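Local coordinates for putative exported protein (Aeromonas hydrophila subsp. hydrophila, PDB 4PJ2) that inhibits i-type lysozyme in the periplasm, here binding the lysozyme of the clam Meretrix lusoria across residues of its substrate-binding site, at the interface of chains A and B. Coordinates in Å, arbitrary orientation; residue numbers count along the deposited sequence, not the author numbering. Chains: chain A, Putative exported protein; chain B, Lysozyme.

The interface of chains A and B. Residues chain A 26-29; chain B 43, 47, 75-76.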
ATOM      1  N   PRO A  26      -0.355   8.974   7.511  1.00 13.44           N
ATOM      2  CA  PRO A  26      -0.816   7.634   7.868  1.00 14.17           C
ATOM      3  C   PRO A  26       0.006   6.531   7.225  1.00 14.06           C
ATOM      4  O   PRO A  26       0.782   6.750   6.296  1.00 14.52           O
ATOM      5  CB  PRO A  26      -2.236   7.590   7.311  1.00 15.96           C
ATOM      6  CG  PRO A  26      -2.330   8.659   6.322  1.00 16.19           C
ATOM      7  CD  PRO A  26      -1.318   9.689   6.657  1.00 14.82           C
ATOM      8  N   ALA A  27      -0.185   5.329   7.737  1.00 14.08           N
ATOM      9  CA  ALA A  27       0.497   4.183   7.179  1.00 14.54           C
ATOM     10  C   ALA A  27       0.028   3.838   5.766  1.00 14.80           C
ATOM     11  O   ALA A  27       0.824   3.409   4.948  1.00 15.87           O
ATOM     12  CB  ALA A  27       0.343   2.990   8.095  1.00 15.94           C
ATOM     13  N   SER A  28      -1.260   4.024   5.493  1.00 13.25           N
ATOM     14  CA  SER A  28      -1.865   3.483   4.277  1.00 13.90           C
ATOM     15  C   SER A  28      -1.712   4.357   3.065  1.00 12.91           C
ATOM     16  O   SER A  28      -1.959   3.896   1.949  1.00 14.79           O
ATOM     17  CB  SER A  28      -3.373   3.273   4.445  1.00 15.74           C
ATOM     18  OG  SER A  28      -3.708   2.394   5.488  1.00 16.81           O
ATOM     19  N   THR A  29      -1.410   5.643   3.246  1.00 13.01           N
ATOM     20  CA  THR A  29      -1.425   6.563   2.122  1.00 12.66           C
ATOM     21  C   THR A  29      -0.624   7.792   2.477  1.00 12.73           C
ATOM     22  O   THR A  29      -0.421   8.070   3.650  1.00 14.25           O
ATOM     23  CB  THR A  29      -2.896   6.934   1.730  1.00 14.46           C
ATOM     24  OG1 THR A  29      -2.926   7.710   0.537  1.00 15.69           O
ATOM     25  CG2 THR A  29      -3.634   7.697   2.836  1.00 13.76           C
TER
ATOM     26  N   ALA B  43      -0.518  -2.049   8.673  1.00 17.76           N
ATOM     27  CA  ALA B  43      -0.741  -0.658   8.289  1.00 18.08           C
ATOM     28  C   ALA B  43      -2.203  -0.271   8.453  1.00 17.28           C
ATOM     29  O   ALA B  43      -2.534   0.863   8.826  1.00 17.71           O
ATOM     30  CB  ALA B  43      -0.303  -0.424   6.862  1.00 18.55           C
ATOM     31  N   ASP B  47      -3.873   2.537  11.111  1.00 17.25           N
ATOM     32  CA  ASP B  47      -4.699   3.649  10.661  1.00 16.67           C
ATOM     33  C   ASP B  47      -6.138   3.570  11.182  1.00 16.40           C
ATOM     34  O   ASP B  47      -6.812   4.598  11.247  1.00 16.98           O
ATOM     35  CB  ASP B  47      -4.733   3.707   9.143  1.00 16.44           C
ATOM     36  CG  ASP B  47      -3.460   4.254   8.541  1.00 15.84           C
ATOM     37  OD1 ASP B  47      -2.524   4.663   9.269  1.00 16.51           O
ATOM     38  OD2 ASP B  47      -3.413   4.297   7.295  1.00 15.18           O
ATOM     39  N   ARG B  75     -12.578   6.876   8.738  1.00 15.03           N
ATOM     40  CA  ARG B  75     -11.429   7.717   8.454  1.00 14.98           C
ATOM     41  C   ARG B  75     -11.312   8.072   6.973  1.00 13.88           C
ATOM     42  O   ARG B  75     -11.055   9.242   6.638  1.00 14.14           O
ATOM     43  CB  ARG B  75     -10.148   7.033   8.927  1.00 15.06           C
ATOM     44  CG  ARG B  75      -8.886   7.813   8.603  1.00 14.60           C
ATOM     45  CD  ARG B  75      -7.688   7.234   9.312  1.00 15.53           C
ATOM     46  NE  ARG B  75      -6.536   8.107   9.129  1.00 15.14           N
ATOM     47  CZ  ARG B  75      -5.458   8.090   9.899  1.00 15.95           C
ATOM     48  NH1 ARG B  75      -5.365   7.197  10.876  1.00 17.28           N
ATOM     49  NH2 ARG B  75      -4.475   8.961   9.691  1.00 15.66           N
ATOM     50  N   TYR B  76     -11.501   7.087   6.087  1.00 14.01           N
ATOM     51  CA  TYR B  76     -11.101   7.252   4.694  1.00 13.90           C
ATOM     52  C   TYR B  76     -12.212   7.356   3.653  1.00 13.77           C
ATOM     53  O   TYR B  76     -12.030   8.001   2.627  1.00 14.90           O
ATOM     54  CB  TYR B  76     -10.166   6.123   4.286  1.00 13.76           C
ATOM     55  CG  TYR B  76      -8.792   6.190   4.881  1.00 13.94           C
ATOM     56  CD1 TYR B  76      -7.984   7.294   4.672  1.00 13.98           C
ATOM     57  CD2 TYR B  76      -8.286   5.128   5.621  1.00 14.14           C
ATOM     58  CE1 TYR B  76      -6.701   7.328   5.165  1.00 13.90           C
ATOM     59  CE2 TYR B  76      -6.996   5.169   6.122  1.00 14.11           C
ATOM     60  CZ  TYR B  76      -6.218   6.278   5.890  1.00 14.52           C
ATOM     61  OH  TYR B  76      -4.912   6.390   6.327  1.00 15.54           O
TER
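B:Asp47 OD2, a carboxylate oxygen of the lysozyme, is gripped from both proteins, by A:Ser28 of the inhibitor and by the lysozyme's own B:Tyr76. The hydroxyl A:Ser28 OG gives it a hydrogen bond of 2.6 Å and A:Ser28 N another of 2.8 Å; the amide arrives on the syn side, tilted out of the carboxylate plane, the hydroxyl more steeply from above that same face. From the opposite face, 66° out of the plane, the phenol donates from B:Tyr76 OH at 2.8 Å to B:Asp47 OD2. The second oxygen, B:Asp47 OD1, receives A:Ala27 N at 2.9 Å on its syn lone pair. As a worked example of inhibition, consecutive backbone amides of the loop preceding strand 30-37 point at an acidic side chain of the substrate-binding residues, so inhibitor and substrate would probably compete for it. A:Ser28 turns OG back beside its own backbone N (chi1 -59°), which lets one residue hold the same oxygen by amide and hydroxyl. These donors would be expected to stabilise negative charge on the carboxylate.

The enzyme braces this end of helix 42-47 from helix 62-76. B:Arg75 reaches out in extended form, its NH1 bonding the backbone carbonyl B:Asp47 O at 3.0 Å, while its CG lies over the centre of the B:Tyr76 ring, which probably helps to hold the phenol in place. An apolar contact flanks the polar centre, A:Ala27 CB meeting B:Ala43 CB at 3.7 Å. The A:Pro26 side chain packs obliquely against that of B:Arg75, its CB 3.5 Å from B:Arg75 NH2. On the ring side opposite B:Arg75 CG, near the hydroxyl end, the methyl A:Thr29 CG2 lies 3.9 Å from B:Tyr76 CE1.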